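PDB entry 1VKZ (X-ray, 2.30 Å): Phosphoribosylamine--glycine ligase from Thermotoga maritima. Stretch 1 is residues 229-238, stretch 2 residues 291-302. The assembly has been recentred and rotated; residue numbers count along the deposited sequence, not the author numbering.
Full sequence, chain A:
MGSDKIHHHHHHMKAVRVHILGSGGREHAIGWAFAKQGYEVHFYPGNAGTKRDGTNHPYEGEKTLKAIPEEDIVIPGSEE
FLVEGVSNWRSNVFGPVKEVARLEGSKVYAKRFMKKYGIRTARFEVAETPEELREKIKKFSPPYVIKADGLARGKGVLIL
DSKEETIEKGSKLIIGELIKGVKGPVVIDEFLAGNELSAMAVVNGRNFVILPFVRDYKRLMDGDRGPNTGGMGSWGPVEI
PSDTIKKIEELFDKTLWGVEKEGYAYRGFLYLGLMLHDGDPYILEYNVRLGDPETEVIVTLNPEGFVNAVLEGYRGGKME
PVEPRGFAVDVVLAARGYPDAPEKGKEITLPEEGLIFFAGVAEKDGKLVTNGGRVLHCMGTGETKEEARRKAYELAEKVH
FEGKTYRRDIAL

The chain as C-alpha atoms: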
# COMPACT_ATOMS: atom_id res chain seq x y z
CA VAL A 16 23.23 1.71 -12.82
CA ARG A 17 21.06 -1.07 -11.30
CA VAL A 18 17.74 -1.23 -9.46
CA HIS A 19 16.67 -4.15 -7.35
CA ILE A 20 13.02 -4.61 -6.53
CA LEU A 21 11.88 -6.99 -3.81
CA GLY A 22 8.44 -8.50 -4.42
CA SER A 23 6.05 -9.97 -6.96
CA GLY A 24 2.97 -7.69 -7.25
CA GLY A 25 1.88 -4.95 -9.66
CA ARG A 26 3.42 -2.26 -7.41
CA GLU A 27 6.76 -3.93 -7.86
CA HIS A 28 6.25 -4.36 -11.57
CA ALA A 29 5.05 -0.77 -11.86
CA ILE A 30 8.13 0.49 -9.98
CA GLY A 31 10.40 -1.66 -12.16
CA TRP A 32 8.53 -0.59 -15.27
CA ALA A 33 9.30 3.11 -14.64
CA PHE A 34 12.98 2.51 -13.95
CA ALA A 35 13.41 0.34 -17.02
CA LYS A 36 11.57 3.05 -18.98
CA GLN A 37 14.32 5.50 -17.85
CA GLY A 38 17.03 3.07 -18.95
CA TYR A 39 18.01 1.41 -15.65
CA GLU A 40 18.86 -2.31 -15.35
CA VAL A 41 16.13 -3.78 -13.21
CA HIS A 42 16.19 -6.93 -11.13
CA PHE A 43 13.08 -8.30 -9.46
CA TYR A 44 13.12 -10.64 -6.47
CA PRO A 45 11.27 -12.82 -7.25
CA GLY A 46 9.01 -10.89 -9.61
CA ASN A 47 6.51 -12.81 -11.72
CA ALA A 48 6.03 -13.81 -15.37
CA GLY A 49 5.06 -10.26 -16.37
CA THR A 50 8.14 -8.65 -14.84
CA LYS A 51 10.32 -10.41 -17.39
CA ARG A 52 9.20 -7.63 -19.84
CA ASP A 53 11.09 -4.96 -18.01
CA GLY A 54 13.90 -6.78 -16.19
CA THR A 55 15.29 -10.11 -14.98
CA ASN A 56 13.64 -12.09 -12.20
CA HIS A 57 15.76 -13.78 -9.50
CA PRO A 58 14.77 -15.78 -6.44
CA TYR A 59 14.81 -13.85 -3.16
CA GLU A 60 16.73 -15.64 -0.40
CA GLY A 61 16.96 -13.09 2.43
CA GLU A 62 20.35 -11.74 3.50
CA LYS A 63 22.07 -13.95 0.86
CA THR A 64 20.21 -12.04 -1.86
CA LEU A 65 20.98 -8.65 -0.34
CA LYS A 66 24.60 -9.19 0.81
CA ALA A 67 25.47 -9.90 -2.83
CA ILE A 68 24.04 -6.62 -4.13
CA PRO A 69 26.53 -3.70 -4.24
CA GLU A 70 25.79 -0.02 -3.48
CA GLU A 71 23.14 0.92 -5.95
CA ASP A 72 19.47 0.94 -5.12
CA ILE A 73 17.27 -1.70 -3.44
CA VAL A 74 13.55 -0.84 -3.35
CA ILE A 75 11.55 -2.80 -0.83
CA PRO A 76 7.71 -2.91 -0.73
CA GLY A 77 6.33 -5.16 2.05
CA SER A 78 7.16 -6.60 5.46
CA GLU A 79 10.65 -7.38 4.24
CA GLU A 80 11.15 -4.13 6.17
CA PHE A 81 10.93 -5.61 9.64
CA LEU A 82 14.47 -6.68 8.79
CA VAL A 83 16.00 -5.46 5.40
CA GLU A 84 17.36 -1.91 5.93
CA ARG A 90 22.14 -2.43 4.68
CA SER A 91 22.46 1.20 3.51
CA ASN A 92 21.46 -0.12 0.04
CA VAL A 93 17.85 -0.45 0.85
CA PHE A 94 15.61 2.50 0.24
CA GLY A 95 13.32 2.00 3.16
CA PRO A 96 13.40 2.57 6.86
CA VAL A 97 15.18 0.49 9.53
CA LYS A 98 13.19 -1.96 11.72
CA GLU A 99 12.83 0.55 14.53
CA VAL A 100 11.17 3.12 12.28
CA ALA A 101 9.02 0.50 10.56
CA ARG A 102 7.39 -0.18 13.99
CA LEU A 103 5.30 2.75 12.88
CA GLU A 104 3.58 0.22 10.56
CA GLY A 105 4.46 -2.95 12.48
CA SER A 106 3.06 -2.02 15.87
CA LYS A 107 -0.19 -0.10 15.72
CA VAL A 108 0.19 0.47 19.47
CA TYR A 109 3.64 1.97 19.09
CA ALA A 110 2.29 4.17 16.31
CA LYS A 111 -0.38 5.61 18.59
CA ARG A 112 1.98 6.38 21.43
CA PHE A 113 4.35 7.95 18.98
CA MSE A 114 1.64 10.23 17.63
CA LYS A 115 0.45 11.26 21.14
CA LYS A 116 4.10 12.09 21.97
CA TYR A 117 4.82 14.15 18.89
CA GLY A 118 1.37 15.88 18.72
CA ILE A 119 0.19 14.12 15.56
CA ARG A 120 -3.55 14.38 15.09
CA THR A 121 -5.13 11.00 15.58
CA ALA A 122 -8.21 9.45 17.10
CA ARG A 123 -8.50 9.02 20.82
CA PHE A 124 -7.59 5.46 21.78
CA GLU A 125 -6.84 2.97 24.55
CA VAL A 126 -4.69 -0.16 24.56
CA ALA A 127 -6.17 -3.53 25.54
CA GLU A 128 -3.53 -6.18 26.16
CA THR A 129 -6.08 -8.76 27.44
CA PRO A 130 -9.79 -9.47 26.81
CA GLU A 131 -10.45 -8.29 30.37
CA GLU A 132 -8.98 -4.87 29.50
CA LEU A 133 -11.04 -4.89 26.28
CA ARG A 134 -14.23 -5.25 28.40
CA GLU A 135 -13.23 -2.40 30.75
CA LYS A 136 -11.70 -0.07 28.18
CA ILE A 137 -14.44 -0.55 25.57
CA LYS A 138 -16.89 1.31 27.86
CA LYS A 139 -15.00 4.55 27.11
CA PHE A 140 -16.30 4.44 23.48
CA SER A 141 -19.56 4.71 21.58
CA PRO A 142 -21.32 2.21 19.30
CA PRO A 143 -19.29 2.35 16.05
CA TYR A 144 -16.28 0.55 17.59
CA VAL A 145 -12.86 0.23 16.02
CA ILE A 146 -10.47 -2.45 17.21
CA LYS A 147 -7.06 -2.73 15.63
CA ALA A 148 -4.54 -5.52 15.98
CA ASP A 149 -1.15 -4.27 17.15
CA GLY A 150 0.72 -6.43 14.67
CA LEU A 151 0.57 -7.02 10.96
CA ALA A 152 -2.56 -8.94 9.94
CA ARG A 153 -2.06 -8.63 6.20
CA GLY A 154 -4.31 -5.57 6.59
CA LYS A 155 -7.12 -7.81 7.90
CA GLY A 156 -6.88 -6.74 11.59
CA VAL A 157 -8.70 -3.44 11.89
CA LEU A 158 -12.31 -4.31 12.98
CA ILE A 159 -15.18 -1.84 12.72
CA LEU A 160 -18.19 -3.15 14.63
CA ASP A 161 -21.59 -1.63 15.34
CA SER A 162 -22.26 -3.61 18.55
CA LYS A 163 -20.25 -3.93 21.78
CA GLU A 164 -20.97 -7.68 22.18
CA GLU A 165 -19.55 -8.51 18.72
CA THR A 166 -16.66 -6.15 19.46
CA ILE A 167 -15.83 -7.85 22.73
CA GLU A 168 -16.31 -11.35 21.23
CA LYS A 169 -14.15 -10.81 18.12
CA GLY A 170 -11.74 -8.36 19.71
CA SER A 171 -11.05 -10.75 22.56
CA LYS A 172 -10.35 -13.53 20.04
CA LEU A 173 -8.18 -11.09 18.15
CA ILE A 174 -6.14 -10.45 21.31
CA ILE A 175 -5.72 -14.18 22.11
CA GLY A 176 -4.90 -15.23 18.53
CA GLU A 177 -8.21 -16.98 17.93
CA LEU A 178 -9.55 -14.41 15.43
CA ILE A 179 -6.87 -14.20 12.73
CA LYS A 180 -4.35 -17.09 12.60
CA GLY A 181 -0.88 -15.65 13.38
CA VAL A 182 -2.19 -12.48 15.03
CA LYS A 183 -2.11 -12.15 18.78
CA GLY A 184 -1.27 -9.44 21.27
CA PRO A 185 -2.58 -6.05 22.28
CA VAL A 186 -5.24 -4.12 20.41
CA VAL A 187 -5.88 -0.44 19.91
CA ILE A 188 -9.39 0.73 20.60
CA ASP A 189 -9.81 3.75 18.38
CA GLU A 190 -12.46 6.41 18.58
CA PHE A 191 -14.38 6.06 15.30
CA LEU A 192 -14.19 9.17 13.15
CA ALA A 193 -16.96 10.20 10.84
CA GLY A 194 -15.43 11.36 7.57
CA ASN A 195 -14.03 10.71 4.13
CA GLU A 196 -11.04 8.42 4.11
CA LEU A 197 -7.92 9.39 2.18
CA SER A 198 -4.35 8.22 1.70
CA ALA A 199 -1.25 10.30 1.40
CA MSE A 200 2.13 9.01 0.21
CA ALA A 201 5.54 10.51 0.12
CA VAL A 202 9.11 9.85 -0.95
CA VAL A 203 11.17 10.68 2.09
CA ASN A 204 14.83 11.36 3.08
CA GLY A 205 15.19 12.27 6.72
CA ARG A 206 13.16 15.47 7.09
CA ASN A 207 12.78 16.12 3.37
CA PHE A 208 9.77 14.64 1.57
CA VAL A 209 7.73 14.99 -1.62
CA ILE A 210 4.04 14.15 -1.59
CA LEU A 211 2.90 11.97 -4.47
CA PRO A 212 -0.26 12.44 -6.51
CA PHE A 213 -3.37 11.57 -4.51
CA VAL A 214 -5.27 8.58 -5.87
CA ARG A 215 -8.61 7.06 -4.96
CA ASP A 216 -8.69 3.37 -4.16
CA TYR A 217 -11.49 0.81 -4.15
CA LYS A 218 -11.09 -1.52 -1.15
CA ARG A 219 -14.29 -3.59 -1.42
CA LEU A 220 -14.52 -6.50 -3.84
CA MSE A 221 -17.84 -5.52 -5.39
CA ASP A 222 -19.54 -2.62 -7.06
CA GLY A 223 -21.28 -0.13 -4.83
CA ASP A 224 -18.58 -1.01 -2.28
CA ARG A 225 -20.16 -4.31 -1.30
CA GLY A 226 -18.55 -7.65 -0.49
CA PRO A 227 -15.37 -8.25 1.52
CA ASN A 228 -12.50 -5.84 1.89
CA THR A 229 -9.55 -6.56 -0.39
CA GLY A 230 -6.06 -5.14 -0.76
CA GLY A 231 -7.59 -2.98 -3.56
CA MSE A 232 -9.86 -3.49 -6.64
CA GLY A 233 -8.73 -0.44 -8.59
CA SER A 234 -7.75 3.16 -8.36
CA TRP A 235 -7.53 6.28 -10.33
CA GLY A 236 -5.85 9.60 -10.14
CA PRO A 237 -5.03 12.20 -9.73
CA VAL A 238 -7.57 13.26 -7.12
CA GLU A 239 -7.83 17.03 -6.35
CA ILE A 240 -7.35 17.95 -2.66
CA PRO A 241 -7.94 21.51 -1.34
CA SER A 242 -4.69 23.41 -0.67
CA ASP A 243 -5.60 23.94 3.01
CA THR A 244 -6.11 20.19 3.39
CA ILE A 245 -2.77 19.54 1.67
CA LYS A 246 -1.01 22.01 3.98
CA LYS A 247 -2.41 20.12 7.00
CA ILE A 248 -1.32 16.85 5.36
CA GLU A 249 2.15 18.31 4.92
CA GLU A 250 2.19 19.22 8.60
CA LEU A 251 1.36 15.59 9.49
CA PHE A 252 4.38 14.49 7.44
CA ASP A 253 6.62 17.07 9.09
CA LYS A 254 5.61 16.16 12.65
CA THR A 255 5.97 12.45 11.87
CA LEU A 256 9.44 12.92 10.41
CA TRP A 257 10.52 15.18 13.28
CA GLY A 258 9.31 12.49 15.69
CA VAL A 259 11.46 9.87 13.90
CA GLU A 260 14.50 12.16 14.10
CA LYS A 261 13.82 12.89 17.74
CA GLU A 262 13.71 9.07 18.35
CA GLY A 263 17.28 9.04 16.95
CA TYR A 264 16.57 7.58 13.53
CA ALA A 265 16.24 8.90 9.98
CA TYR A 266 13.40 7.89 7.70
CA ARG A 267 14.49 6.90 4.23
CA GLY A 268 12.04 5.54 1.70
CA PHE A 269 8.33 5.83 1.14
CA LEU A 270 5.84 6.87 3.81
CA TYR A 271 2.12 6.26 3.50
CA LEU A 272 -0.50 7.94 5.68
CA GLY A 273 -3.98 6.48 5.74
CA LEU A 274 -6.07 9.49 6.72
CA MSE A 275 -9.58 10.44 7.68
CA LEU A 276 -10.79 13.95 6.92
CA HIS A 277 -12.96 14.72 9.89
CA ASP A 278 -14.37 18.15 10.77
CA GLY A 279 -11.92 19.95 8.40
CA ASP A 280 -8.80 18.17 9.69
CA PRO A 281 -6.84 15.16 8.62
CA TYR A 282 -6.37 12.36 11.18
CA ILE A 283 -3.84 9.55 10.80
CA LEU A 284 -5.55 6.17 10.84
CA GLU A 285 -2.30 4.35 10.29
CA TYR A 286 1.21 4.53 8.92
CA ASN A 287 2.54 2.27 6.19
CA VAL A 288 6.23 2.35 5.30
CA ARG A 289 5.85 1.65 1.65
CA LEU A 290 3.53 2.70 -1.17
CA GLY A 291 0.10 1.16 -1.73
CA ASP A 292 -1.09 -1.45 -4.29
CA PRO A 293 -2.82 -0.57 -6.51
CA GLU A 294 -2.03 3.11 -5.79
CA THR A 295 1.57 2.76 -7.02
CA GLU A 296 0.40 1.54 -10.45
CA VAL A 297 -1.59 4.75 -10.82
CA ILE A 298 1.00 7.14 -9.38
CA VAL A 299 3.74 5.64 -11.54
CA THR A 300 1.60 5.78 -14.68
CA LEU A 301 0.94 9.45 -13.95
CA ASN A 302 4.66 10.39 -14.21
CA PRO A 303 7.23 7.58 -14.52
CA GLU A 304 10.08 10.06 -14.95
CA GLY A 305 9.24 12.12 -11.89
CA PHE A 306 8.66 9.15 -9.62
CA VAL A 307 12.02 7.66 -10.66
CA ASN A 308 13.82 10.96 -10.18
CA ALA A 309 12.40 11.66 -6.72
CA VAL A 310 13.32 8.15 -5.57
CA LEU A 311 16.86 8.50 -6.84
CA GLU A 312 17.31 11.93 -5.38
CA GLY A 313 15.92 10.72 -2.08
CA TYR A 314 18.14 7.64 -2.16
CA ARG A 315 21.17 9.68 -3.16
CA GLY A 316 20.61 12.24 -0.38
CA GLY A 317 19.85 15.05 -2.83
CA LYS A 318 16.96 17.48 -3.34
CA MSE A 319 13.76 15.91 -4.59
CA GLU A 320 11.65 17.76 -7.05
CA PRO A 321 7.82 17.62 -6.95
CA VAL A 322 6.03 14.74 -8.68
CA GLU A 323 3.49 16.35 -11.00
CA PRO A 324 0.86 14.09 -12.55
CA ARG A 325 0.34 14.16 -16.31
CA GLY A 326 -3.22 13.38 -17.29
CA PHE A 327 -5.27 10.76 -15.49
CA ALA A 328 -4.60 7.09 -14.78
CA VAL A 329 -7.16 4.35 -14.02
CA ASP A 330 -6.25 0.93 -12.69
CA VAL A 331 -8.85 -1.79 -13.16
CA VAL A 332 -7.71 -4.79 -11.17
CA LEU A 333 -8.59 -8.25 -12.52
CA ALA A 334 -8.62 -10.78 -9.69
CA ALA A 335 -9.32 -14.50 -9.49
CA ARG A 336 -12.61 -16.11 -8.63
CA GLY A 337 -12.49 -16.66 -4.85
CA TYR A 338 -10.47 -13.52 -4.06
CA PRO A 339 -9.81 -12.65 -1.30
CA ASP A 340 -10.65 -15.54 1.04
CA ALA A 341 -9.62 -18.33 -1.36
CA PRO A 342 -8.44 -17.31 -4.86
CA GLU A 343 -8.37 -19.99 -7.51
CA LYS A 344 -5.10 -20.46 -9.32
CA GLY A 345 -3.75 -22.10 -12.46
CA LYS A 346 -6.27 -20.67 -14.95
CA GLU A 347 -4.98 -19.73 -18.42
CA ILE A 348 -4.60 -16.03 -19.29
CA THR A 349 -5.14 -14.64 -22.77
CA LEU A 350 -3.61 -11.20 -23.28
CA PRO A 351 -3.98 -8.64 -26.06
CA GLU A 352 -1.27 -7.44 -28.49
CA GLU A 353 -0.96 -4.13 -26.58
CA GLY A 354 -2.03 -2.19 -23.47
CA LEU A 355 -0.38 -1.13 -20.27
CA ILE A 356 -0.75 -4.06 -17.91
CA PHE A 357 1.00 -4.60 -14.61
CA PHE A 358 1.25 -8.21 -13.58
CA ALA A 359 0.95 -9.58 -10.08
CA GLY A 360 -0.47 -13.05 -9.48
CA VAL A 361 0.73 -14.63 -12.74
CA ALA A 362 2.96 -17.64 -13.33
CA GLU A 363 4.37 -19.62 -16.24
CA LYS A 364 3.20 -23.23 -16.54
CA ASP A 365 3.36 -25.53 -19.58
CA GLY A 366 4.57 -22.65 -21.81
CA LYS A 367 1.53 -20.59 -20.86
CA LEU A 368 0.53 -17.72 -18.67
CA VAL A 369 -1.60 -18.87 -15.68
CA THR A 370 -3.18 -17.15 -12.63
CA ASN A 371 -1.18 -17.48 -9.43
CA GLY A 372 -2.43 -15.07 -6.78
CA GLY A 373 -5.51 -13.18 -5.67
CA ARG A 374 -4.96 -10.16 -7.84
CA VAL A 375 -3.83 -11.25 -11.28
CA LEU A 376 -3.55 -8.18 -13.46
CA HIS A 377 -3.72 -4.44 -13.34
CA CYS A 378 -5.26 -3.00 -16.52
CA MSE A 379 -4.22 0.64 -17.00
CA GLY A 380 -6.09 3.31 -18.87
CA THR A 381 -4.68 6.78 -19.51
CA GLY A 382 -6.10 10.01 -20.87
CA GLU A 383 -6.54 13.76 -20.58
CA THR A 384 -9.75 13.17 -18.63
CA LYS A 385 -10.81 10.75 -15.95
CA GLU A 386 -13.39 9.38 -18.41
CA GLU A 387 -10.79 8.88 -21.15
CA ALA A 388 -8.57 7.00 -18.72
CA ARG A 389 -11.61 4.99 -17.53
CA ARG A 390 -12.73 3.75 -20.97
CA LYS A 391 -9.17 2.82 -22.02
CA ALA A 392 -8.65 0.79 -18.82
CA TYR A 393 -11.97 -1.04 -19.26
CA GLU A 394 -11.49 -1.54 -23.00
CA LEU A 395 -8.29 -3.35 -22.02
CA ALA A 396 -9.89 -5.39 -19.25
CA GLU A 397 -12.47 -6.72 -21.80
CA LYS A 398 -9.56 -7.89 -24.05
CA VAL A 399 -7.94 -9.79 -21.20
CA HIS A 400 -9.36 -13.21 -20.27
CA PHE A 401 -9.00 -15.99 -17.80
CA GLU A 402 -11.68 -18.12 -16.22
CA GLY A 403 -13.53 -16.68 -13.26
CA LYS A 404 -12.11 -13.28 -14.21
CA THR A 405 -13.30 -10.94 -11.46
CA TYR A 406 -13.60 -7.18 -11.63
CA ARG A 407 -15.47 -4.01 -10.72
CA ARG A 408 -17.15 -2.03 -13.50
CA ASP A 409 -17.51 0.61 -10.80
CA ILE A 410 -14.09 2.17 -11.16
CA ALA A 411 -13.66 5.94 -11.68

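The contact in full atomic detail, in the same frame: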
# COMPACT_ATOMS: atom_id res chain seq x y z
N THR A 229 -10.66 -5.97 0.35
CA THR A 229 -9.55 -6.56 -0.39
C THR A 229 -8.37 -5.63 -0.21
O THR A 229 -8.48 -4.60 0.45
CB THR A 229 -9.86 -6.70 -1.93
OG1 THR A 229 -10.02 -5.41 -2.53
CG2 THR A 229 -11.17 -7.37 -2.18
N GLY A 230 -7.24 -5.98 -0.80
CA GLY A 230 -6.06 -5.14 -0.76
C GLY A 230 -6.09 -4.04 -1.81
O GLY A 230 -5.09 -3.27 -1.88
N GLY A 231 -7.18 -4.05 -2.63
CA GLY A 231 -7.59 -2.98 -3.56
C GLY A 231 -8.06 -3.44 -4.94
O GLY A 231 -7.34 -4.11 -5.65
N MSE A 232 -9.27 -3.04 -5.35
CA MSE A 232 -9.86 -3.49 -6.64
C MSE A 232 -9.71 -2.49 -7.82
O MSE A 232 -10.12 -2.75 -8.95
CB MSE A 232 -11.31 -3.87 -6.45
CG MSE A 232 -11.44 -5.12 -5.62
SE MSE A 232 -10.63 -6.69 -6.51
CE MSE A 232 -12.14 -7.16 -7.87
N GLY A 233 -9.11 -1.35 -7.54
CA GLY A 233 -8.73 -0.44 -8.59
C GLY A 233 -8.40 0.88 -7.96
O GLY A 233 -8.56 1.07 -6.75
N SER A 234 -7.93 1.80 -8.79
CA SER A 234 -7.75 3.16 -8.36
C SER A 234 -7.66 4.06 -9.56
O SER A 234 -7.55 3.62 -10.71
CB SER A 234 -6.51 3.30 -7.49
OG SER A 234 -5.41 2.87 -8.22
N TRP A 235 -7.77 5.34 -9.30
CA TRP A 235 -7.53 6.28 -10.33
C TRP A 235 -6.91 7.50 -9.72
O TRP A 235 -6.89 7.66 -8.51
CB TRP A 235 -8.80 6.61 -11.05
CG TRP A 235 -9.78 7.30 -10.22
CD1 TRP A 235 -10.81 6.73 -9.48
CD2 TRP A 235 -9.90 8.70 -10.05
NE1 TRP A 235 -11.53 7.71 -8.85
CE2 TRP A 235 -11.00 8.94 -9.18
CE3 TRP A 235 -9.19 9.80 -10.54
CZ2 TRP A 235 -11.40 10.22 -8.80
CZ3 TRP A 235 -9.59 11.07 -10.17
CH2 TRP A 235 -10.68 11.27 -9.31
N GLY A 236 -6.37 8.35 -10.59
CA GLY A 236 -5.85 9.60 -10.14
C GLY A 236 -5.55 10.44 -11.35
O GLY A 236 -5.63 9.95 -12.49
N PRO A 237 -5.16 11.69 -11.09
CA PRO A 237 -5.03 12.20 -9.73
C PRO A 237 -6.32 12.77 -9.19
O PRO A 237 -7.11 13.29 -9.93
CB PRO A 237 -3.96 13.28 -9.87
CG PRO A 237 -4.11 13.78 -11.23
CD PRO A 237 -4.79 12.71 -12.08
N VAL A 238 -6.50 12.64 -7.89
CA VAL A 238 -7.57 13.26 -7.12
C VAL A 238 -7.13 14.66 -6.72
O VAL A 238 -5.98 14.84 -6.37
CB VAL A 238 -7.81 12.46 -5.81
CG1 VAL A 238 -8.77 13.18 -4.88
CG2 VAL A 238 -8.31 11.06 -6.12
N GLY A 291 1.24 2.08 -1.52
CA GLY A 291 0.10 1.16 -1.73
C GLY A 291 0.04 0.42 -3.08
O GLY A 291 0.76 0.74 -4.03
N ASP A 292 -0.82 -0.61 -3.12
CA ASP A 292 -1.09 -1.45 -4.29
C ASP A 292 -2.60 -1.61 -4.29
O ASP A 292 -3.12 -2.27 -3.41
CB ASP A 292 -0.44 -2.82 -4.13
CG ASP A 292 -0.19 -3.56 -5.46
OD1 ASP A 292 -0.88 -3.39 -6.47
OD2 ASP A 292 0.72 -4.39 -5.58
N PRO A 293 -3.33 -1.03 -5.24
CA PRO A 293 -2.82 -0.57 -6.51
C PRO A 293 -2.58 0.93 -6.66
O PRO A 293 -2.63 1.42 -7.79
CB PRO A 293 -3.92 -1.00 -7.44
CG PRO A 293 -5.17 -0.93 -6.61
CD PRO A 293 -4.79 -0.84 -5.17
N GLU A 294 -2.29 1.67 -5.60
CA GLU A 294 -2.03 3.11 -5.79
C GLU A 294 -0.75 3.39 -6.57
O GLU A 294 -0.67 4.33 -7.32
CB GLU A 294 -1.94 3.85 -4.46
CG GLU A 294 -3.26 4.00 -3.71
CD GLU A 294 -3.39 3.02 -2.58
OE1 GLU A 294 -3.01 1.85 -2.77
OE2 GLU A 294 -3.88 3.42 -1.51
N THR A 295 0.28 2.59 -6.34
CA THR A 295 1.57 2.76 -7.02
C THR A 295 1.44 2.70 -8.53
O THR A 295 2.01 3.53 -9.25
CB THR A 295 2.59 1.68 -6.54
OG1 THR A 295 2.91 1.86 -5.14
CG2 THR A 295 3.93 1.79 -7.29
N GLU A 296 0.71 1.70 -9.01
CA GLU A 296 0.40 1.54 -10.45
C GLU A 296 -0.08 2.87 -11.02
O GLU A 296 0.39 3.31 -12.04
CB GLU A 296 -0.68 0.46 -10.67
CG GLU A 296 -0.22 -0.97 -10.45
CD GLU A 296 -0.26 -1.48 -9.01
OE1 GLU A 296 -0.02 -0.73 -8.02
OE2 GLU A 296 -0.49 -2.69 -8.87
N VAL A 297 -1.00 3.51 -10.32
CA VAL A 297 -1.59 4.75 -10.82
C VAL A 297 -0.59 5.91 -10.76
O VAL A 297 -0.45 6.64 -11.72
CB VAL A 297 -2.88 5.09 -10.07
CG1 VAL A 297 -3.45 6.41 -10.56
CG2 VAL A 297 -3.89 4.03 -10.34
N ILE A 298 0.05 6.07 -9.62
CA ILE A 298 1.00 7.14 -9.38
C ILE A 298 2.10 7.06 -10.42
O ILE A 298 2.41 8.03 -11.07
CB ILE A 298 1.58 7.04 -7.94
CG1 ILE A 298 0.50 7.38 -6.90
CG2 ILE A 298 2.78 7.98 -7.77
CD1 ILE A 298 0.78 6.86 -5.39
N VAL A 299 2.68 5.89 -10.56
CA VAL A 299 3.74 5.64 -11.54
C VAL A 299 3.31 5.95 -12.98
O VAL A 299 4.05 6.54 -13.75
CB VAL A 299 4.22 4.18 -11.43
CG1 VAL A 299 5.15 3.80 -12.54
CG2 VAL A 299 4.92 3.96 -10.07
N THR A 300 2.09 5.56 -13.33
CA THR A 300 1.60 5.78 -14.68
C THR A 300 1.36 7.24 -14.88
O THR A 300 1.36 7.68 -15.99
CB THR A 300 0.31 5.00 -14.96
OG1 THR A 300 0.52 3.61 -14.74
CG2 THR A 300 -0.06 5.06 -16.43
N LEU A 301 1.17 8.01 -13.81
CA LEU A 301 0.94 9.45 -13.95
C LEU A 301 2.19 10.27 -14.25
O LEU A 301 2.09 11.35 -14.80
CB LEU A 301 0.25 10.03 -12.71
CG LEU A 301 -1.22 9.66 -12.55
CD1 LEU A 301 -1.73 10.07 -11.17
CD2 LEU A 301 -2.08 10.29 -13.64
N ASN A 302 3.37 9.76 -13.87
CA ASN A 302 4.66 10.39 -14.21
C ASN A 302 5.87 9.51 -13.92
O ASN A 302 6.52 9.72 -12.91
CB ASN A 302 4.87 11.71 -13.44
CG ASN A 302 6.07 12.48 -13.95
OD1 ASN A 302 6.75 12.02 -14.85
ND2 ASN A 302 6.33 13.65 -13.37

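A short extended segment lies along one side of a helix here, and the two run in roughly the same direction: the axes of the short strand around Gly-233 to Gly-236 and of the helix approach to 7.7 Å with 29° between their N-to-C directions. The register is simple. Gly-231 sits by Pro-293, Ser-234 by Glu-294 and Trp-235 by Val-297, so the strand advances beside the helix from its N-cap onward. The contact buries 379 Å² in total, and most of it is packing without hydrogen bonds, with Pro-293, Val-297 and Leu-301 contributing most from stretch 2.

Stretch 1 enters through Thr-229, which does not touch the helix but shapes the turn: its OG1, chi1 in the p well, accepts a hydrogen bond from Gly-231 N at 3.2 Å. At Gly-230 the backbones come very close, with Gly-230 O 2.7 Å from Asp-292 O. Both are acceptors, so this is no hydrogen bond.

Gly-231 is the first position where the absence of a side chain matters. Its CA lies 3.9 Å from Pro-293 CD, and an ideal CB would point toward the helix and fall 2.5 Å from that same Pro-293 CD, a clash. Its phi of 137° independently favours glycine. Pro-293, preceded by a cis peptide bond and occupying the N-cap position, thus presents its ring to a bare stretch of backbone. Met-232, a selenomethionine, turns its CB away and makes no contact with stretch 2. Gly-233 then passes the proline with its carbonyl, O to Pro-293 CG 3.9 Å. Here glycine answers to a different rule: a CB would point away from the helix, but at these backbone angles it would jam against the preceding carbonyl oxygen.

Ser-234 points toward the helix and supplies the one hydrogen bond across the contact, a weak one from Ser-234 OG to Pro-293 O at 3.2 Å. The acceptor belongs to the residue just before the helix. The position of OG is uncertain, because the model sets it too close to Val-297.

The CA-to-CB bond of Trp-235 points away from stretch 2, and its backbone meets the helix: Trp-235 C is 3.7 Å from Val-297 CG1, and Gly-236 N is 3.5 Å from the same methyl. Val-297, with chi1 at 178°, packs against the peptide between these two residues. An ideal CB on Gly-236 would point toward the helix, 3.5 Å from both Val-297 CG1 and Leu-301 CD1, so the fit there would be tight.

One helical turn on, Leu-301 takes over. Its CD2 lies 3.7 Å from Gly-236 O, and Pro-237, again preceded by a cis peptide bond, brings its CD to 4.0 Å from Leu-301 CD2 in a purely apolar contact. Val-238 has moved out of reach.

The rule to read is spacing: Pro-293, Val-297 and Leu-301, four residues apart, all point toward the strand, while Thr-295 and Ile-298 point away. Against that apolar ridge, stretch 1 sets glycines and bare backbone, with Ser-234 and Pro-237 as the side chains that reach it.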